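RPA0582 (Rhodopseudomonas palustris, PDB 3HHL) is of unknown function, a DUF1330-family protein of alpha-beta-barrel type whose two copies pack together through paired beta strands, probably as a dimer. Local coordinates at the interface of chains B and A. Numbering follows the deposited sequence. Chains: chain A, RPA0582; chain B, RPA0582.

Contact 1: the interface of chains B and A. Residues chain B 8, 12, 15; chain A 77-79, 83.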
# COMPACT_ATOMS: atom_id res chain seq x y z
N PRO B 8 -11.93 0.18 -12.11
CA PRO B 8 -12.32 1.51 -11.70
C PRO B 8 -13.72 1.81 -12.24
O PRO B 8 -14.07 1.29 -13.29
CB PRO B 8 -11.29 2.38 -12.36
CG PRO B 8 -10.87 1.59 -13.52
CD PRO B 8 -10.88 0.20 -13.13
N VAL B 12 -15.07 7.70 -11.05
CA VAL B 12 -13.79 7.84 -10.38
C VAL B 12 -12.66 8.04 -11.39
O VAL B 12 -11.77 8.84 -11.18
CB VAL B 12 -13.55 6.65 -9.46
CG1 VAL B 12 -12.06 6.60 -8.92
CG2 VAL B 12 -14.56 6.69 -8.32
N GLN B 15 -12.59 11.63 -12.22
CA GLN B 15 -11.88 12.36 -11.21
C GLN B 15 -10.34 12.26 -11.40
O GLN B 15 -9.62 13.21 -11.13
CB GLN B 15 -12.26 11.83 -9.84
CG GLN B 15 -13.65 12.27 -9.38
CD GLN B 15 -14.04 11.65 -8.04
OE1 GLN B 15 -13.73 10.49 -7.79
NE2 GLN B 15 -14.69 12.41 -7.18
N LEU A 77 -6.02 9.61 -4.98
CA LEU A 77 -7.25 8.97 -5.43
C LEU A 77 -7.23 7.48 -5.21
O LEU A 77 -6.19 6.82 -5.44
CB LEU A 77 -7.48 9.21 -6.91
CG LEU A 77 -8.90 9.00 -7.44
CD1 LEU A 77 -9.73 10.15 -6.98
CD2 LEU A 77 -8.94 8.88 -8.98
N MSE A 78 -8.37 6.94 -4.78
CA MSE A 78 -8.58 5.50 -4.78
C MSE A 78 -9.18 5.18 -6.15
O MSE A 78 -10.38 5.25 -6.33
CB MSE A 78 -9.51 5.06 -3.65
CG MSE A 78 -9.79 3.57 -3.61
SE MSE A 78 -8.20 2.61 -3.02
CE MSE A 78 -7.81 3.53 -1.37
N LEU A 79 -8.32 4.88 -7.13
CA LEU A 79 -8.77 4.64 -8.50
C LEU A 79 -9.48 3.28 -8.61
O LEU A 79 -10.51 3.18 -9.27
CB LEU A 79 -7.60 4.71 -9.48
CG LEU A 79 -7.98 4.50 -10.94
CD1 LEU A 79 -9.09 5.42 -11.26
CD2 LEU A 79 -6.79 4.74 -11.87
N GLN A 83 -14.66 3.96 -2.31
CA GLN A 83 -14.34 5.38 -1.99
C GLN A 83 -14.27 5.74 -0.50
O GLN A 83 -13.62 6.72 -0.13
CB GLN A 83 -15.26 6.35 -2.72
CG GLN A 83 -15.06 6.36 -4.25
CD GLN A 83 -13.58 6.57 -4.74
OE1 GLN A 83 -13.05 7.69 -4.74
NE2 GLN A 83 -12.96 5.50 -5.21
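At chi1 169°, B:Val12 splays its two methyl groups toward different parts of chain A: CG1 lies opposite the backbone N and faces the strand, while CG2 faces the side chain of A:Gln83. The patch joins helix 10-18 of one DUF1330-family subunit to strand 77-78 of the other and the loop after it. CG1 of B:Val12 sits 3.4 Å from the backbone O of A:Met78, a selenomethionine, and 3.9 Å from CD2 of A:Leu77. From the opposite direction comes A:Gln83, bent at chi2 (-52°), with its CD 3.7 Å from CG2 of B:Val12. The bend also brings NE2 of A:Gln83 back to the O of A:Met78, at 2.8 Å and 165° at the hydrogen; the bond lies in both the amide plane and the carbonyl plane, which should limit rotation of the amide next to the valine methyl. A leucine in place of A:Gln83 would probably leave the A:Met78 carbonyl without this donor, and its side chain, no longer tied to the strand, free to turn away from CG2 of B:Val12. Farther along, the ring CB of B:Pro8 rests 3.9 Å from CD1 of A:Leu79. At the other end B:Gln15 crosses A:Leu77 at about a right angle, its OE1 4.1 Å from CD1.

Contact 2: the interface of chains B and A. Residues chain B 78, 80-82, 85; chain A 124-127.
B:Ile80 and A:Leu126 pair as antiparallel beta residues: N of A:Leu126 donates to O of B:Ile80 at 2.9 Å, and N of B:Ile80 returns a bond to O of A:Leu126 at 3.2 Å. The pairing joins strand 124-131 of chain A to the end of strand 71-78 and the residue after it in chain B of this DUF1330-family pair. Beside it, A:Arg125 bends at chi2 (-68°) to turn its guanidinium toward B:Glu85; the two side chains cross at about a right angle, though the carboxylate and guanidinium planes are only 32° apart. NE donates to OE1 of the carboxylate at 2.9 Å, a salt bridge that reaches the syn side of that oxygen but lies 22° out of the carboxylate plane. On one face of the guanidinium, near its rim, sits CD of B:Pro82. NH1 turns back to the O of A:Ser124 at 2.7 Å, from above that carbonyl's plane, and should help fix the group's rotation. Putting a methionine at A:Arg125 would probably leave the B:Glu85 carboxylate without its charged mate and the A:Ser124 carbonyl without this donor. The selenium of B:Met78, a selenomethionine, packs 3.9 Å from CG1 of A:Ile127. On the other side of the paired strands, CB of B:Ile80 lies 3.7 Å from CB of A:Leu126, and CG2 of B:Ile80 reaches to 3.5 Å from the hydroxyl OG of A:Ser124.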
# COMPACT_ATOMS: atom_id res chain seq x y z
N MSE B 78 0.33 -9.21 7.35
CA MSE B 78 -0.51 -8.04 7.71
C MSE B 78 -0.30 -7.80 9.21
O MSE B 78 -0.96 -8.42 10.02
CB MSE B 78 -1.97 -8.27 7.37
CG MSE B 78 -2.88 -7.12 7.75
SE MSE B 78 -2.61 -5.55 6.59
CE MSE B 78 -2.96 -6.37 4.88
N ILE B 80 -0.51 -4.87 11.03
CA ILE B 80 -1.68 -4.14 11.52
C ILE B 80 -2.75 -4.14 10.43
O ILE B 80 -2.53 -3.70 9.32
CB ILE B 80 -1.40 -2.67 11.91
CG1 ILE B 80 -0.39 -2.56 13.06
CG2 ILE B 80 -2.71 -2.00 12.30
CD1 ILE B 80 0.01 -1.14 13.41
N GLY B 81 -3.91 -4.65 10.78
CA GLY B 81 -5.00 -4.80 9.85
C GLY B 81 -5.70 -6.11 10.12
O GLY B 81 -5.33 -6.83 11.04
N PRO B 82 -6.72 -6.43 9.33
CA PRO B 82 -7.43 -7.71 9.47
C PRO B 82 -6.70 -8.84 8.80
O PRO B 82 -6.20 -8.64 7.71
CB PRO B 82 -8.72 -7.46 8.72
CG PRO B 82 -8.39 -6.41 7.69
CD PRO B 82 -7.26 -5.59 8.24
N GLU B 85 -7.03 -9.92 5.08
CA GLU B 85 -6.47 -9.08 4.04
C GLU B 85 -5.08 -9.61 3.77
O GLU B 85 -4.24 -9.66 4.66
CB GLU B 85 -6.44 -7.63 4.48
CG GLU B 85 -7.00 -6.67 3.49
CD GLU B 85 -7.17 -5.30 4.07
OE1 GLU B 85 -6.15 -4.60 4.22
OE2 GLU B 85 -8.33 -4.92 4.38
N SER A 124 -5.79 2.00 9.95
CA SER A 124 -4.46 1.90 9.33
C SER A 124 -4.18 0.51 8.83
O SER A 124 -4.84 -0.42 9.23
CB SER A 124 -3.35 2.24 10.34
OG SER A 124 -3.32 1.32 11.42
N ARG A 125 -3.18 0.38 7.97
CA ARG A 125 -2.60 -0.93 7.62
C ARG A 125 -1.13 -0.85 7.76
O ARG A 125 -0.56 0.18 7.45
CB ARG A 125 -2.93 -1.33 6.19
CG ARG A 125 -4.38 -1.38 5.89
CD ARG A 125 -5.03 -2.53 6.64
NE ARG A 125 -6.44 -2.58 6.31
CZ ARG A 125 -7.40 -1.90 6.94
NH1 ARG A 125 -7.13 -1.13 7.98
NH2 ARG A 125 -8.64 -2.03 6.55
N LEU A 126 -0.51 -1.92 8.26
CA LEU A 126 0.95 -2.02 8.30
C LEU A 126 1.29 -3.34 7.68
O LEU A 126 1.06 -4.38 8.26
CB LEU A 126 1.48 -1.92 9.73
CG LEU A 126 3.00 -1.87 9.94
CD1 LEU A 126 3.58 -0.72 9.23
CD2 LEU A 126 3.31 -1.78 11.45
N ILE A 127 1.83 -3.29 6.47
CA ILE A 127 2.06 -4.48 5.67
C ILE A 127 3.54 -4.77 5.62
O ILE A 127 4.33 -3.89 5.25
CB ILE A 127 1.53 -4.28 4.25
CG1 ILE A 127 0.06 -3.80 4.31
CG2 ILE A 127 1.69 -5.55 3.44
CD1 ILE A 127 -0.59 -3.55 2.95

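Contact 3: the interface of chains B and A. Residues chain B 74-76; chain A 19, 21, 128-130.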
# COMPACT_ATOMS: atom_id res chain seq x y z
N GLN B 74 7.39 -8.64 -1.83
CA GLN B 74 6.68 -9.89 -1.55
C GLN B 74 5.99 -9.80 -0.21
O GLN B 74 6.62 -9.63 0.79
CB GLN B 74 7.65 -11.06 -1.59
CG GLN B 74 7.10 -12.41 -1.19
CD GLN B 74 8.26 -13.46 -1.11
OE1 GLN B 74 9.01 -13.64 -2.08
NE2 GLN B 74 8.43 -14.12 0.06
N PHE B 75 4.68 -9.97 -0.19
CA PHE B 75 3.88 -9.88 1.00
C PHE B 75 4.31 -10.92 1.96
O PHE B 75 4.47 -12.05 1.57
CB PHE B 75 2.43 -10.09 0.63
CG PHE B 75 1.51 -10.06 1.78
CD1 PHE B 75 0.92 -8.89 2.17
CD2 PHE B 75 1.19 -11.23 2.46
CE1 PHE B 75 0.01 -8.87 3.25
CE2 PHE B 75 0.30 -11.20 3.54
CZ PHE B 75 -0.28 -10.01 3.94
N GLU B 76 4.54 -10.54 3.22
CA GLU B 76 4.91 -11.48 4.30
C GLU B 76 3.94 -11.49 5.48
O GLU B 76 3.76 -12.52 6.11
CB GLU B 76 6.34 -11.15 4.79
CG GLU B 76 7.45 -11.49 3.80
CD GLU B 76 8.87 -11.20 4.30
OE1 GLU B 76 9.10 -10.13 4.92
OE2 GLU B 76 9.79 -12.03 4.02
N ASN A 19 9.06 -15.17 11.80
CA ASN A 19 9.66 -15.11 10.51
C ASN A 19 10.83 -14.14 10.51
O ASN A 19 10.70 -12.97 10.13
CB ASN A 19 8.67 -14.67 9.47
CG ASN A 19 9.27 -14.70 8.11
OD1 ASN A 19 10.46 -15.10 7.97
ND2 ASN A 19 8.53 -14.30 7.12
N ARG A 21 13.81 -14.21 8.93
CA ARG A 21 14.79 -14.42 7.84
C ARG A 21 15.66 -13.19 7.69
O ARG A 21 15.20 -12.06 7.82
CB ARG A 21 14.08 -14.79 6.51
CG ARG A 21 13.49 -13.63 5.69
CD ARG A 21 12.44 -12.76 6.40
NE ARG A 21 12.01 -11.63 5.56
CZ ARG A 21 12.69 -10.48 5.39
NH1 ARG A 21 12.20 -9.52 4.64
NH2 ARG A 21 13.86 -10.28 5.98
N ARG A 128 3.91 -5.99 5.99
CA ARG A 128 5.29 -6.36 5.99
C ARG A 128 5.63 -6.98 4.66
O ARG A 128 4.96 -7.94 4.26
CB ARG A 128 5.59 -7.36 7.08
CG ARG A 128 7.07 -7.76 7.11
CD ARG A 128 7.28 -8.94 8.04
NE ARG A 128 8.41 -9.75 7.66
CZ ARG A 128 9.07 -10.56 8.46
NH1 ARG A 128 8.73 -10.68 9.72
NH2 ARG A 128 10.10 -11.25 7.98
N LEU A 129 6.68 -6.46 3.99
CA LEU A 129 7.14 -7.02 2.71
C LEU A 129 8.62 -7.29 2.67
O LEU A 129 9.40 -6.60 3.31
CB LEU A 129 6.79 -6.08 1.58
CG LEU A 129 5.30 -5.67 1.52
CD1 LEU A 129 5.17 -4.20 1.91
CD2 LEU A 129 4.65 -5.95 0.18
N LYS A 130 9.02 -8.30 1.90
CA LYS A 130 10.40 -8.48 1.53
C LYS A 130 10.63 -7.72 0.22
O LYS A 130 9.97 -7.98 -0.75
CB LYS A 130 10.71 -9.94 1.26
CG LYS A 130 12.17 -10.15 0.87
CD LYS A 130 12.40 -11.35 0.02
CE LYS A 130 12.72 -12.59 0.80
NZ LYS A 130 14.21 -12.69 0.91
O HOH W 1 9.42 -14.78 4.07
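An antiparallel beta ladder between subunits of the DUF1330 family, strand 71-78 of chain B against strand 124-131 of chain A, carries this contact. B:Gln74 and A:Lys130, methylated in this crystal, exchange two backbone bonds, N of B:Gln74 to O of A:Lys130 at 2.9 Å and N of A:Lys130 to O of B:Gln74 at 3.0 Å. Two residues on, N of B:Glu76 donates to O of A:Arg128 at 2.8 Å. The B:Glu76 side chain is straight at chi2 (-178°), which carries its carboxylate out between two arginines. NE of A:Arg21 approaches from the opposite direction and meets OE2 at 2.7 Å on the syn side, nearly straight at 170°. NE of A:Arg128 meets OE1 at 2.9 Å from above the carboxylate plane, with the two flat groups turned 74° apart; each arginine adds a weak second bond to OE1. A:Asn19 is the second shell: its backbone O takes both NH1 and NH2 of A:Arg128 end-on, the NH2 bond being 2.8 Å, which should fix how the guanidinium is turned. A water 2.8 Å from OE2 of B:Glu76 links it to ND2 of A:Asn19. Two arginines so close would probably favour the charged form of B:Glu76.

Contact 4: the interface of chains B and A. Residues chain B 69, 72; chain A 133-135.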
# COMPACT_ATOMS: atom_id res chain seq x y z
N VAL B 69 7.98 0.06 -13.14
CA VAL B 69 7.84 -0.39 -11.79
C VAL B 69 9.02 0.11 -11.03
O VAL B 69 10.12 -0.31 -11.32
CB VAL B 69 7.84 -1.93 -11.70
CG1 VAL B 69 7.88 -2.36 -10.23
CG2 VAL B 69 6.59 -2.48 -12.39
N GLN B 72 8.82 -2.92 -5.61
CA GLN B 72 7.99 -4.11 -5.60
C GLN B 72 8.36 -4.93 -4.38
O GLN B 72 9.54 -5.01 -4.02
CB GLN B 72 8.29 -4.89 -6.88
CG GLN B 72 7.49 -6.16 -7.00
CD GLN B 72 7.53 -6.82 -8.39
OE1 GLN B 72 6.75 -7.74 -8.65
NE2 GLN B 72 8.41 -6.34 -9.29
N LYS A 133 13.84 -7.19 -6.40
CA LYS A 133 14.38 -6.49 -7.59
C LYS A 133 13.17 -6.31 -8.49
O LYS A 133 12.58 -7.31 -8.90
CB LYS A 133 15.45 -7.29 -8.38
CG LYS A 133 16.92 -7.10 -7.92
NZ LYS A 133 21.10 -7.51 -5.89
N PRO A 134 12.78 -5.03 -8.79
CA PRO A 134 11.63 -4.82 -9.71
C PRO A 134 11.80 -5.42 -11.15
O PRO A 134 11.98 -4.70 -12.13
CB PRO A 134 11.50 -3.28 -9.75
CG PRO A 134 12.61 -2.72 -8.85
CD PRO A 134 13.08 -3.81 -8.00
N GLY A 135 11.83 -6.76 -11.21
CA GLY A 135 11.57 -7.58 -12.42
C GLY A 135 10.80 -8.78 -11.85
O GLY A 135 11.42 -9.61 -11.14
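A:Pro134 lies against B:Val69 and B:Gln72, where the C-terminal tail of one DUF1330-family subunit passes the start of strand 71-78 of the other. The packed part is the proline ring. Its CB sits 3.8 Å from CG1 of B:Val69 and 3.6 Å from the backbone O of the same residue, so one ring carbon touches both a methyl and a carbonyl. B:Val69 places CG1 opposite its backbone N (chi1 172°), and this is the methyl turned to the ring, the two side chains meeting at a slant. From the strand, B:Gln72 stretches out fully, CG anti to the backbone N (chi1 180°), and brings its amide nitrogen NE2 to 3.6 Å from CA of A:Pro134. NE2, rather than OE1, is thus the amide atom turned to the proline. The loose side follows the tail outward. NE2 of B:Gln72 is 3.9 Å from N of A:Gly135 and 4.3 Å from O of A:Lys133, both too long for bonding. Of the 75 Å² hidden in the patch, A:Lys133 and A:Gly135 each contribute about 1 Å², compared with 34 Å² for A:Pro134 and 22 Å² for B:Val69. The side chain of A:Lys133 is incompletely modelled, which suggests that this side chain is poorly ordered.

Contacts 2, 3 and 4 follow strand 71-78 of chain B along its length, with C-alpha centres about 13 Å apart between contacts 2 and 3 and about 15 Å between contacts 3 and 4. Contacts 2 and 3 also share strand 124-131 of chain A, whose continuation leads into the tail of contact 4. Contact 1 is remote, its centre about 28 Å from that of contact 3. It uses the 77-83 stretch of chain A, whose counterpart in chain B serves contact 2. Both copies thus use the same segment, though against different elements, which fits a dimer but does not by itself establish its symmetry.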